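Local coordinates for protein Abbfa_003403 (Acinetobacter baumannii, PDB 4ZXH) that is a four-domain nonribosomal peptide synthetase that probably activates an amino acid, condenses it into a peptide on a phosphopantetheine arm and releases the product by its thioesterase, at residues G465-A470 and Q801-P806; V559-N564 and E568-I573; I645-S650 and T768-S773; N652-V657 and E787-T792; V821-W824 and E828-D831. One frame throughout, in Å; residues are numbered along the deposited sequence.

Contact 1: residues G465-A470 and Q801-P806; sequences GIQFEA and QRLVPP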
# COMPACT_ATOMS: atom_id res chain seq x y z
N GLY A 465 -19.53 34.13 3.44
CA GLY A 465 -20.30 32.93 3.74
C GLY A 465 -20.11 31.78 2.76
O GLY A 465 -21.07 31.11 2.39
N ILE A 466 -18.87 31.57 2.32
CA ILE A 466 -18.50 30.42 1.50
C ILE A 466 -17.00 30.11 1.65
O ILE A 466 -16.20 30.99 1.97
CB ILE A 466 -18.82 30.62 0.01
CG1 ILE A 466 -19.03 29.26 -0.67
CG2 ILE A 466 -17.72 31.40 -0.69
CD1 ILE A 466 -19.85 29.33 -1.90
N GLN A 467 -16.63 28.86 1.43
CA GLN A 467 -15.27 28.39 1.64
C GLN A 467 -14.28 28.84 0.57
O GLN A 467 -13.13 29.15 0.88
CB GLN A 467 -15.26 26.87 1.75
CG GLN A 467 -15.68 26.36 3.12
CD GLN A 467 -16.58 25.13 3.04
OE1 GLN A 467 -17.46 25.04 2.17
NE2 GLN A 467 -16.35 24.18 3.94
N PHE A 468 -14.73 28.88 -0.68
CA PHE A 468 -13.93 29.42 -1.79
C PHE A 468 -14.88 30.11 -2.76
O PHE A 468 -16.04 29.73 -2.87
CB PHE A 468 -13.13 28.31 -2.48
CG PHE A 468 -12.02 27.78 -1.64
CD1 PHE A 468 -10.83 28.49 -1.50
CD2 PHE A 468 -12.18 26.61 -0.92
CE1 PHE A 468 -9.79 28.02 -0.69
CE2 PHE A 468 -11.15 26.13 -0.10
CZ PHE A 468 -9.95 26.84 0.01
N GLU A 469 -14.42 31.13 -3.47
CA GLU A 469 -15.34 31.83 -4.35
C GLU A 469 -15.71 30.95 -5.57
O GLU A 469 -16.76 31.12 -6.18
CB GLU A 469 -14.77 33.18 -4.79
CG GLU A 469 -15.78 34.08 -5.52
CD GLU A 469 -17.10 34.23 -4.76
OE1 GLU A 469 -17.06 34.57 -3.56
OE2 GLU A 469 -18.18 33.98 -5.37
N ALA A 470 -14.85 29.99 -5.89
CA ALA A 470 -15.14 29.05 -6.96
C ALA A 470 -16.40 28.24 -6.68
O ALA A 470 -17.15 27.91 -7.59
CB ALA A 470 -13.96 28.12 -7.19
N GLN A 801 -22.57 20.71 11.30
CA GLN A 801 -22.92 21.61 10.20
C GLN A 801 -22.16 22.94 10.24
O GLN A 801 -22.74 24.00 9.99
CB GLN A 801 -24.43 21.86 10.19
CG GLN A 801 -25.27 20.71 9.63
CD GLN A 801 -25.39 19.55 10.59
OE1 GLN A 801 -25.77 19.72 11.75
NE2 GLN A 801 -25.03 18.35 10.13
N ARG A 802 -20.87 22.88 10.56
CA ARG A 802 -19.97 24.02 10.41
C ARG A 802 -19.10 23.85 9.17
O ARG A 802 -18.83 22.73 8.74
CB ARG A 802 -19.08 24.17 11.64
CG ARG A 802 -19.81 24.55 12.92
CD ARG A 802 -18.84 24.50 14.10
NE ARG A 802 -18.22 23.18 14.21
CZ ARG A 802 -17.47 22.78 15.23
NH1 ARG A 802 -17.24 23.58 16.25
NH2 ARG A 802 -16.96 21.56 15.22
N LEU A 803 -18.66 24.96 8.58
CA LEU A 803 -17.78 24.93 7.41
C LEU A 803 -16.39 24.38 7.75
O LEU A 803 -15.66 24.97 8.55
CB LEU A 803 -17.66 26.33 6.82
CG LEU A 803 -18.94 26.94 6.26
CD1 LEU A 803 -18.77 28.43 6.13
CD2 LEU A 803 -19.26 26.32 4.91
N VAL A 804 -16.02 23.27 7.12
CA VAL A 804 -14.76 22.59 7.47
C VAL A 804 -13.53 23.41 7.04
O VAL A 804 -13.61 24.25 6.14
CB VAL A 804 -14.69 21.19 6.83
CG1 VAL A 804 -15.83 20.34 7.32
CG2 VAL A 804 -14.68 21.28 5.32
N PRO A 805 -12.39 23.18 7.71
CA PRO A 805 -11.16 23.83 7.24
C PRO A 805 -10.72 23.20 5.92
O PRO A 805 -11.15 22.08 5.63
CB PRO A 805 -10.14 23.54 8.35
CG PRO A 805 -10.93 22.96 9.49
CD PRO A 805 -12.16 22.36 8.91
N PRO A 806 -9.89 23.89 5.14
CA PRO A 806 -9.39 23.23 3.92
C PRO A 806 -8.62 21.95 4.25
O PRO A 806 -8.07 21.83 5.35
CB PRO A 806 -8.48 24.28 3.29
CG PRO A 806 -8.96 25.60 3.87
CD PRO A 806 -9.41 25.28 5.25
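NE2 of Q467 donates a hydrogen bond to the backbone oxygen of V796, beyond the two segments, while the carboxamide that carries it packs on L803 and V804. NE2 also comes within 3.3 Å of V804 N, but both are donors and no bond forms between them; V804 meets the amide by packing, with its CG2 3.6 Å from Q467 NE2. The other half of the amide rests on leucine. L803 CD2 touches Q467 CD at 3.5 Å and is equally near OE1, so a methyl group packs against the polar head while the two side chains pass at a slant. A bend at chi2 (139°) turns the Q467 amide out of a fully extended course and lets it meet both residues. Its neighbour F468 makes a lighter contact: CZ of the ring stands 4.2 Å from CG of P806, in an oblique approach. Y462 adds to the packing around Q467, L803 and P806, and L855 of strand 846-855 meets Q467, F468 and V804 as well. V804 is joined to V796 by backbone hydrogen bonding. The chain between helices 428-447 and 483-494 is consistent with a linker between the condensation and the adenylation domain, and here it packs on the connecting loop of the beta hairpin formed by antiparallel strands 792-797 and 809-816.

Contact 2: residues V559-N564 and E568-I573; sequences VPLDPN and ERLQNI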
# COMPACT_ATOMS: atom_id res chain seq x y z
N VAL A 559 -44.60 10.78 -14.29
CA VAL A 559 -43.91 9.82 -13.44
C VAL A 559 -43.37 8.68 -14.30
O VAL A 559 -44.14 7.89 -14.84
CB VAL A 559 -44.85 9.27 -12.39
CG1 VAL A 559 -44.11 8.36 -11.43
CG2 VAL A 559 -45.52 10.42 -11.66
N PRO A 560 -42.04 8.61 -14.45
CA PRO A 560 -41.44 7.60 -15.33
C PRO A 560 -41.68 6.16 -14.87
O PRO A 560 -41.24 5.77 -13.79
CB PRO A 560 -39.94 7.93 -15.28
CG PRO A 560 -39.89 9.35 -14.89
CD PRO A 560 -41.03 9.55 -13.94
N LEU A 561 -42.37 5.39 -15.70
CA LEU A 561 -42.50 3.95 -15.47
C LEU A 561 -41.85 3.20 -16.63
O LEU A 561 -42.52 2.82 -17.59
CB LEU A 561 -43.97 3.56 -15.32
CG LEU A 561 -44.68 4.30 -14.19
CD1 LEU A 561 -46.15 4.38 -14.45
CD2 LEU A 561 -44.40 3.62 -12.87
N ASP A 562 -40.54 3.03 -16.56
CA ASP A 562 -39.81 2.34 -17.61
C ASP A 562 -40.27 0.89 -17.64
O ASP A 562 -40.15 0.18 -16.64
CB ASP A 562 -38.30 2.44 -17.35
CG ASP A 562 -37.46 1.93 -18.52
OD1 ASP A 562 -37.93 1.07 -19.30
OD2 ASP A 562 -36.31 2.40 -18.64
N PRO A 563 -40.82 0.45 -18.79
CA PRO A 563 -41.45 -0.87 -18.92
C PRO A 563 -40.47 -2.05 -18.88
O PRO A 563 -40.92 -3.19 -18.79
CB PRO A 563 -42.13 -0.80 -20.29
CG PRO A 563 -41.37 0.22 -21.05
CD PRO A 563 -40.94 1.25 -20.02
N ASN A 564 -39.17 -1.78 -18.93
CA ASN A 564 -38.19 -2.86 -18.80
C ASN A 564 -37.84 -3.15 -17.36
O ASN A 564 -37.28 -4.21 -17.05
CB ASN A 564 -36.94 -2.55 -19.62
CG ASN A 564 -37.27 -2.26 -21.08
OD1 ASN A 564 -37.03 -1.16 -21.57
ND2 ASN A 564 -37.78 -3.27 -21.77
N GLU A 568 -42.71 -5.50 -9.91
CA GLU A 568 -42.88 -5.15 -8.50
C GLU A 568 -42.44 -3.70 -8.27
O GLU A 568 -43.11 -2.94 -7.59
CB GLU A 568 -42.10 -6.11 -7.60
N ARG A 569 -41.32 -3.32 -8.88
CA ARG A 569 -40.78 -1.97 -8.75
C ARG A 569 -41.76 -0.94 -9.31
O ARG A 569 -42.07 0.06 -8.67
CB ARG A 569 -39.41 -1.90 -9.46
CG ARG A 569 -38.73 -0.53 -9.58
CD ARG A 569 -38.65 0.25 -8.26
NE ARG A 569 -37.70 1.37 -8.33
CZ ARG A 569 -37.55 2.29 -7.38
NH1 ARG A 569 -38.32 2.26 -6.30
NH2 ARG A 569 -36.65 3.26 -7.53
N LEU A 570 -42.28 -1.19 -10.51
CA LEU A 570 -43.23 -0.27 -11.12
C LEU A 570 -44.52 -0.18 -10.29
O LEU A 570 -45.09 0.89 -10.14
CB LEU A 570 -43.56 -0.69 -12.56
CG LEU A 570 -42.43 -0.68 -13.61
CD1 LEU A 570 -42.93 -1.20 -14.97
CD2 LEU A 570 -41.82 0.71 -13.77
N GLN A 571 -44.97 -1.30 -9.72
CA GLN A 571 -46.15 -1.23 -8.87
C GLN A 571 -45.94 -0.35 -7.63
O GLN A 571 -46.78 0.50 -7.33
CB GLN A 571 -46.60 -2.64 -8.47
CG GLN A 571 -47.30 -3.34 -9.62
CD GLN A 571 -47.62 -4.80 -9.35
OE1 GLN A 571 -47.09 -5.41 -8.41
NE2 GLN A 571 -48.48 -5.37 -10.19
N ASN A 572 -44.81 -0.51 -6.94
CA ASN A 572 -44.47 0.35 -5.80
C ASN A 572 -44.50 1.84 -6.15
O ASN A 572 -44.92 2.68 -5.34
CB ASN A 572 -43.10 -0.01 -5.22
CG ASN A 572 -43.11 -1.31 -4.44
OD1 ASN A 572 -44.18 -1.84 -4.09
ND2 ASN A 572 -41.92 -1.82 -4.12
N ILE A 573 -44.04 2.18 -7.36
CA ILE A 573 -44.10 3.56 -7.82
C ILE A 573 -45.56 4.00 -8.03
O ILE A 573 -45.96 5.09 -7.58
CB ILE A 573 -43.31 3.75 -9.11
CG1 ILE A 573 -41.85 3.38 -8.90
CG2 ILE A 573 -43.42 5.20 -9.61
CD1 ILE A 573 -40.95 3.72 -10.08
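L570 and I573, one helical turn apart, point from the helix toward the end of strand 557-560 and the loop after it, and they meet it in different ways. L570 arrives end-on with its isobutyl fork at the backbone: CD2 lies 3.4 Å from the carbonyl oxygen of D562 and 3.7 Å from CA of L561, while CD1 is also near D562 O, so that both methyls gather round one oxygen. CD2 further touches CB of L561, and CD1 comes up to CA of P563. I573 works through its branch methyl. With CG1 beside the backbone nitrogen (chi1 -59°), CG2 takes the position anti to that nitrogen and lies 3.7 Å from V559 CG1 and 3.8 Å from L561 CD2. The side chains of V559 and L561 each run past I573 in the opposite sense, which gives flank-to-flank rather than end-to-end packing. No hydrogen bond crosses the interface. The loop has its own polar brace, an Asx turn in which D562 OD1 accepts from N564 N at 3.1 Å in a nearly straight bond (172°), the donor standing above the carboxylate plane; D562 OD2 is bonded to T668. V559 and I573 also meet Y626 of strand 621-627. Strand 557-560 is the outer member of a four-stranded parallel sheet, next to strand 533-537, and helix 567-577 carries the chain from it to strand 581-584, the helical part of a beta-alpha-beta crossover.

Contact 3: residues I645-S650 and T768-S773; sequences INFLLS and TTVWSS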
# COMPACT_ATOMS: atom_id res chain seq x y z
N ILE A 645 -35.08 24.58 -16.12
CA ILE A 645 -34.65 25.54 -17.11
C ILE A 645 -33.31 26.18 -16.65
O ILE A 645 -32.42 26.42 -17.46
CB ILE A 645 -35.77 26.60 -17.39
CG1 ILE A 645 -35.33 27.57 -18.49
CG2 ILE A 645 -36.24 27.33 -16.12
CD1 ILE A 645 -35.24 26.90 -19.85
N ASN A 646 -33.16 26.40 -15.35
CA ASN A 646 -31.88 26.81 -14.80
C ASN A 646 -30.77 25.83 -15.17
O ASN A 646 -29.68 26.23 -15.58
CB ASN A 646 -31.95 26.92 -13.28
CG ASN A 646 -30.62 27.34 -12.67
OD1 ASN A 646 -30.21 28.49 -12.77
ND2 ASN A 646 -29.93 26.38 -12.07
N PHE A 647 -31.05 24.55 -15.00
CA PHE A 647 -30.10 23.51 -15.35
C PHE A 647 -29.73 23.52 -16.83
O PHE A 647 -28.56 23.58 -17.19
CB PHE A 647 -30.66 22.14 -14.97
CG PHE A 647 -29.95 20.99 -15.63
CD1 PHE A 647 -28.67 20.62 -15.24
CD2 PHE A 647 -30.58 20.26 -16.63
CE1 PHE A 647 -28.03 19.56 -15.84
CE2 PHE A 647 -29.94 19.20 -17.23
CZ PHE A 647 -28.67 18.86 -16.84
N LEU A 648 -30.75 23.47 -17.68
CA LEU A 648 -30.57 23.39 -19.12
C LEU A 648 -29.77 24.56 -19.66
O LEU A 648 -28.83 24.36 -20.44
CB LEU A 648 -31.93 23.31 -19.82
CG LEU A 648 -32.57 21.93 -19.65
CD1 LEU A 648 -34.01 21.90 -20.11
CD2 LEU A 648 -31.73 20.91 -20.39
N LEU A 649 -30.12 25.77 -19.25
CA LEU A 649 -29.40 26.96 -19.70
C LEU A 649 -27.95 26.95 -19.22
O LEU A 649 -27.04 27.33 -19.96
CB LEU A 649 -30.10 28.24 -19.21
CG LEU A 649 -31.43 28.59 -19.87
CD1 LEU A 649 -31.94 29.90 -19.33
CD2 LEU A 649 -31.27 28.65 -21.39
N SER A 650 -27.75 26.51 -17.99
CA SER A 650 -26.42 26.43 -17.40
C SER A 650 -25.57 25.45 -18.21
O SER A 650 -24.40 25.69 -18.49
CB SER A 650 -26.50 25.97 -15.95
OG SER A 650 -25.39 26.41 -15.18
N THR A 768 -31.27 17.86 -6.61
CA THR A 768 -30.88 19.23 -6.96
C THR A 768 -30.86 19.43 -8.47
O THR A 768 -30.22 20.35 -8.98
CB THR A 768 -29.50 19.63 -6.36
OG1 THR A 768 -28.51 18.67 -6.72
CG2 THR A 768 -29.59 19.72 -4.85
N THR A 769 -31.58 18.53 -9.14
CA THR A 769 -31.90 18.59 -10.58
C THR A 769 -30.76 18.21 -11.53
O THR A 769 -29.98 19.07 -11.95
CB THR A 769 -32.44 19.96 -10.98
OG1 THR A 769 -33.47 20.34 -10.08
CG2 THR A 769 -33.00 19.92 -12.39
N VAL A 770 -30.72 16.92 -11.86
CA VAL A 770 -29.78 16.31 -12.82
C VAL A 770 -28.32 16.47 -12.42
O VAL A 770 -27.75 15.61 -11.76
CB VAL A 770 -29.98 16.86 -14.25
CG1 VAL A 770 -29.21 15.99 -15.21
CG2 VAL A 770 -31.46 16.87 -14.64
N TRP A 771 -27.69 17.57 -12.82
CA TRP A 771 -26.32 17.83 -12.41
C TRP A 771 -26.26 19.14 -11.63
O TRP A 771 -27.08 20.03 -11.84
CB TRP A 771 -25.37 17.89 -13.61
CG TRP A 771 -25.41 16.70 -14.58
CD1 TRP A 771 -25.65 16.76 -15.93
CD2 TRP A 771 -25.16 15.31 -14.28
NE1 TRP A 771 -25.57 15.49 -16.48
CE2 TRP A 771 -25.29 14.59 -15.49
CE3 TRP A 771 -24.87 14.60 -13.11
CZ2 TRP A 771 -25.12 13.19 -15.56
CZ3 TRP A 771 -24.70 13.21 -13.18
CH2 TRP A 771 -24.83 12.53 -14.40
N SER A 772 -25.27 19.25 -10.74
CA SER A 772 -25.07 20.47 -9.96
C SER A 772 -23.64 21.01 -10.06
O SER A 772 -23.41 22.19 -9.79
CB SER A 772 -25.42 20.24 -8.49
OG SER A 772 -26.82 20.39 -8.26
N SER A 773 -22.69 20.16 -10.43
CA SER A 773 -21.35 20.63 -10.74
C SER A 773 -20.82 19.93 -11.97
O SER A 773 -21.36 18.90 -12.39
CB SER A 773 -20.39 20.44 -9.55
OG SER A 773 -20.15 19.07 -9.31
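A chi1 of 163° places the F647 ring opposite its own amide nitrogen and sends it from helix 641-655 into the segment 768-773, loop up to the start of strand 773-777. There V770, with CG1 likewise anti to its nitrogen, presents its branch to the aromatic face. The CB of V770 sits over that face, 3.7 Å from the centroid of the F647 ring and 19° from the ring normal, a CH-pi contact. Of its two methyls, CG2 stands over the rim, 3.8 Å from F647 CE2, and CG1 lies just past it, near CZ; the two side chains cross at about a right angle. W771 runs beside F647 in the same direction. The ring of F647 and the five-membered ring of W771 are inclined at 55°, their centroids 5.8 Å apart, neither stacked nor edge-to-face, with F647 CE1 3.7 Å from W771 CD1. V770 CG1 also lies above one face of the indole, so the valine fills the angle between the two aromatics. T769 adds its CG2, 4.1 Å from CB of F647. Polar ends are taken up further out: T769 OG1 bonds to G818 O, and W771 NE1 to Q715 OE1. Within the loop the hydroxyls of T768 and S772 are 2.9 Å apart (OG1 to OG) and hydrogen-bonded. S772 and S773 then form a classic beta bulge opposite Y763. The loop follows directly on the YGPTE sequence, the fifth core motif of adenylation domains, which in relatives borders the adenylate and amino-acid site.

Contact 4: residues N652-V657 and E787-T792; sequences NDRLQV and EPLANT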
# COMPACT_ATOMS: atom_id res chain seq x y z
N ASN A 652 -26.03 24.67 -21.30
CA ASN A 652 -25.76 25.21 -22.62
C ASN A 652 -24.52 26.10 -22.67
O ASN A 652 -23.88 26.17 -23.71
CB ASN A 652 -26.94 25.99 -23.16
CG ASN A 652 -26.70 26.48 -24.57
OD1 ASN A 652 -26.58 25.67 -25.49
ND2 ASN A 652 -26.58 27.80 -24.74
N ASP A 653 -24.21 26.79 -21.56
CA ASP A 653 -23.01 27.64 -21.48
C ASP A 653 -21.76 26.82 -21.76
O ASP A 653 -20.81 27.29 -22.39
CB ASP A 653 -22.88 28.29 -20.09
CG ASP A 653 -23.88 29.41 -19.85
OD1 ASP A 653 -24.38 30.00 -20.84
OD2 ASP A 653 -24.18 29.68 -18.67
N ARG A 654 -21.78 25.58 -21.27
CA ARG A 654 -20.69 24.63 -21.42
C ARG A 654 -20.70 23.87 -22.75
O ARG A 654 -19.65 23.51 -23.27
CB ARG A 654 -20.74 23.63 -20.25
CG ARG A 654 -20.57 24.31 -18.91
CD ARG A 654 -21.12 23.49 -17.76
NE ARG A 654 -20.65 24.03 -16.49
CZ ARG A 654 -21.05 25.18 -15.95
NH1 ARG A 654 -21.94 25.95 -16.57
NH2 ARG A 654 -20.55 25.56 -14.79
N LEU A 655 -21.89 23.62 -23.29
CA LEU A 655 -22.03 22.77 -24.47
C LEU A 655 -22.21 23.56 -25.76
O LEU A 655 -21.89 23.06 -26.83
CB LEU A 655 -23.21 21.82 -24.31
CG LEU A 655 -23.04 20.77 -23.22
CD1 LEU A 655 -24.27 19.91 -23.19
CD2 LEU A 655 -21.79 19.96 -23.47
N GLN A 656 -22.74 24.77 -25.63
CA GLN A 656 -22.97 25.66 -26.78
C GLN A 656 -23.70 24.93 -27.89
O GLN A 656 -23.19 24.80 -29.01
CB GLN A 656 -21.64 26.22 -27.30
CG GLN A 656 -20.95 27.19 -26.34
CD GLN A 656 -21.70 28.50 -26.19
OE1 GLN A 656 -22.59 28.63 -25.35
NE2 GLN A 656 -21.34 29.49 -27.00
N VAL A 657 -24.90 24.43 -27.58
CA VAL A 657 -25.70 23.65 -28.52
C VAL A 657 -26.21 24.53 -29.66
O VAL A 657 -26.61 25.67 -29.45
CB VAL A 657 -26.88 22.95 -27.79
CG1 VAL A 657 -27.81 22.26 -28.77
CG2 VAL A 657 -26.35 21.94 -26.79
N GLU A 787 -16.65 22.66 -11.34
CA GLU A 787 -17.30 23.93 -11.07
C GLU A 787 -18.81 23.78 -10.87
O GLU A 787 -19.46 23.01 -11.58
CB GLU A 787 -17.04 24.89 -12.23
CG GLU A 787 -15.58 25.29 -12.42
CD GLU A 787 -15.38 26.20 -13.63
OE1 GLU A 787 -15.89 25.85 -14.73
OE2 GLU A 787 -14.74 27.26 -13.50
N PRO A 788 -19.38 24.52 -9.90
CA PRO A 788 -20.83 24.55 -9.67
C PRO A 788 -21.58 25.23 -10.80
O PRO A 788 -21.09 26.22 -11.36
CB PRO A 788 -20.98 25.37 -8.38
CG PRO A 788 -19.58 25.55 -7.83
CD PRO A 788 -18.64 25.40 -8.98
N LEU A 789 -22.76 24.73 -11.13
CA LEU A 789 -23.63 25.35 -12.14
C LEU A 789 -24.22 26.67 -11.66
O LEU A 789 -23.97 27.10 -10.53
CB LEU A 789 -24.76 24.40 -12.53
CG LEU A 789 -24.54 23.42 -13.66
CD1 LEU A 789 -23.32 22.59 -13.38
CD2 LEU A 789 -25.77 22.55 -13.77
N ALA A 790 -25.03 27.30 -12.52
CA ALA A 790 -25.55 28.64 -12.23
C ALA A 790 -26.53 28.61 -11.07
O ALA A 790 -27.42 27.76 -11.02
CB ALA A 790 -26.19 29.23 -13.45
N ASN A 791 -26.35 29.54 -10.14
CA ASN A 791 -27.21 29.66 -8.97
C ASN A 791 -27.19 28.40 -8.11
O ASN A 791 -28.21 27.98 -7.55
CB ASN A 791 -28.63 30.01 -9.41
CG ASN A 791 -28.64 31.11 -10.44
OD1 ASN A 791 -28.38 32.27 -10.13
ND2 ASN A 791 -28.91 30.74 -11.69
N THR A 792 -26.01 27.81 -8.03
CA THR A 792 -25.78 26.64 -7.22
C THR A 792 -24.65 26.97 -6.25
O THR A 792 -23.67 27.65 -6.62
CB THR A 792 -25.41 25.41 -8.09
OG1 THR A 792 -26.41 25.19 -9.10
CG2 THR A 792 -25.28 24.17 -7.22
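R654, near the C-terminal end of helix 641-655, lies against strand 787-788, the outermost strand of the large mixed sheet of the adenylation domain, and the start of the type II turn L789-T792. The contact is chiefly van der Waals. The chain of R654 runs extended from CG to NE before chi4 (71°) turns the guanidinium, and L789 CD1 packs over one face of that group, 4.3 Å from CZ and toward its rim. Polar approaches are close but make no hydrogen bond or salt bridge across the segments. NH2 comes within 3.5 Å of the carbonyl oxygen of P788, obliquely. The carboxylate of E787 stands nearby, its OE1 4.7 Å from R654 NH2, too far for a salt bridge, though a weak attraction is possible. The sound bond of the guanidinium is made within its own helix, from NH1 to S650 O. W760 and A774, from the two strands next in the sheet, also touch R654. Each segment also has hydrogen bonds of its own. In the turn, T792 OG1 gives a weak one to A790 O. Where the helix stops, Q656 adopts positive phi, and N652 OD1 accepts from V657 N at 3.0 Å, with an N-H...O angle of 148°.

Contact 5: residues V821-W824 and E828-D831; sequences VDYW and ELTD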
# COMPACT_ATOMS: atom_id res chain seq x y z
N VAL A 821 -38.70 20.62 -5.08
CA VAL A 821 -39.81 21.13 -4.28
C VAL A 821 -39.92 20.37 -2.96
O VAL A 821 -39.90 20.96 -1.87
CB VAL A 821 -41.13 21.04 -5.04
CG1 VAL A 821 -42.29 21.50 -4.14
CG2 VAL A 821 -41.07 21.84 -6.34
N ASP A 822 -40.02 19.04 -3.08
CA ASP A 822 -40.05 18.14 -1.94
C ASP A 822 -39.96 16.67 -2.36
O ASP A 822 -39.83 16.35 -3.54
CB ASP A 822 -41.32 18.38 -1.12
CG ASP A 822 -42.57 18.24 -1.95
OD1 ASP A 822 -42.58 17.44 -2.90
OD2 ASP A 822 -43.55 18.98 -1.68
N TYR A 823 -40.00 15.78 -1.36
CA TYR A 823 -40.29 14.37 -1.58
C TYR A 823 -41.81 14.18 -1.57
O TYR A 823 -42.49 14.64 -0.63
CB TYR A 823 -39.64 13.50 -0.50
CG TYR A 823 -38.13 13.38 -0.58
CD1 TYR A 823 -37.51 12.84 -1.70
CD2 TYR A 823 -37.32 13.78 0.48
CE1 TYR A 823 -36.12 12.72 -1.77
CE2 TYR A 823 -35.93 13.65 0.42
CZ TYR A 823 -35.34 13.13 -0.71
OH TYR A 823 -33.97 12.99 -0.79
N TRP A 824 -42.34 13.51 -2.58
CA TRP A 824 -43.78 13.41 -2.73
C TRP A 824 -44.48 12.75 -1.52
O TRP A 824 -44.27 11.55 -1.21
CB TRP A 824 -44.13 12.67 -4.03
CG TRP A 824 -45.56 12.27 -4.12
CD1 TRP A 824 -46.05 11.00 -4.11
CD2 TRP A 824 -46.69 13.14 -4.18
NE1 TRP A 824 -47.43 11.03 -4.20
CE2 TRP A 824 -47.84 12.33 -4.24
CE3 TRP A 824 -46.85 14.53 -4.22
CZ2 TRP A 824 -49.13 12.86 -4.34
CZ3 TRP A 824 -48.13 15.07 -4.30
CH2 TRP A 824 -49.26 14.23 -4.35
N GLU A 828 -41.94 14.97 6.43
CA GLU A 828 -40.98 14.93 7.54
C GLU A 828 -39.60 14.61 6.99
O GLU A 828 -38.59 15.14 7.48
CB GLU A 828 -41.39 13.91 8.60
N LEU A 829 -39.54 13.75 5.98
CA LEU A 829 -38.28 13.43 5.33
C LEU A 829 -37.78 14.67 4.59
O LEU A 829 -36.59 15.00 4.63
CB LEU A 829 -38.41 12.26 4.35
CG LEU A 829 -37.11 11.83 3.67
CD1 LEU A 829 -36.22 11.06 4.64
CD2 LEU A 829 -37.35 11.01 2.41
N THR A 830 -38.72 15.34 3.91
CA THR A 830 -38.43 16.57 3.18
C THR A 830 -37.87 17.63 4.11
O THR A 830 -36.99 18.40 3.75
CB THR A 830 -39.69 17.14 2.49
OG1 THR A 830 -40.18 16.20 1.52
CG2 THR A 830 -39.37 18.45 1.79
N ASP A 831 -38.38 17.66 5.33
CA ASP A 831 -38.04 18.73 6.24
C ASP A 831 -36.67 18.48 6.85
O ASP A 831 -36.00 19.41 7.27
CB ASP A 831 -39.10 18.88 7.33
CG ASP A 831 -38.94 20.17 8.11
OD1 ASP A 831 -39.23 21.24 7.53
OD2 ASP A 831 -38.52 20.11 9.29
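One face of the Y823 ring is covered by L829, whose CD2 lies over it, 3.4 Å from CD2 and 3.6 Å from CE2 of the tyrosine, so the methyl sits toward one side of the ring rather than at its middle. To reach this place L829 swings CG away from its amide nitrogen (chi1 -177°), and the two side chains cross at a slant. At the base of the ring T830 OG1 approaches obliquely and touches Y823 CB at 3.4 Å. The far end of the tyrosine is fixed by a hydrogen bond between its hydroxyl group and E767 OE2, while K635 and V637 of strand 635-640 also pack on the side chain. T830 supplies the one hydrogen bond between the segments: Y823 N donates to T830 OG1 at 2.9 Å with an angle of 154°. The same hydroxyl is bonded to R826 O, four residues earlier, so one oxygen joins the backbone of the strand to the backbone just ahead of helix 827-833. Its partner methyl, CG2, is turned to the other neighbour and meets D822 CB at 3.5 Å; the carboxylate of D822 leads away to a salt bridge with R638. The short, weakly bonded strand about 822-823 forms the edge of a three-stranded antiparallel sheet whose other strands, 621-627 and 635-640, flank the glycine-rich loop of the third core motif of adenylation domains. Y823 and W824 close what matches the sixth core motif of this family, and the chain then turns directly into helix 827-833.

How the contacts relate
Contacts 3 and 4 form a single interface on helix 641-655, their centres only 7 Å apart. Two probable hydrogen bonds, N646 OD1 to N791 ND2 and S650 OG to A790 N, both 2.8 Å, join the helix of contact 3 to the turn of contact 4. Contact 1 meets the same region where A470 touches P788, although its centre is 22 Å from that of contact 4. Contacts 2 and 5 do not touch: their nearest atoms are about 7 Å apart, as are those of contacts 3 and 5. Contacts 2, 3 and 4 lie wholly in the AMP-binding region, and contact 1 joins it to the chain leading into it. The lipid and potassium sites are formed largely by the condensation domain, without residues of these contacts.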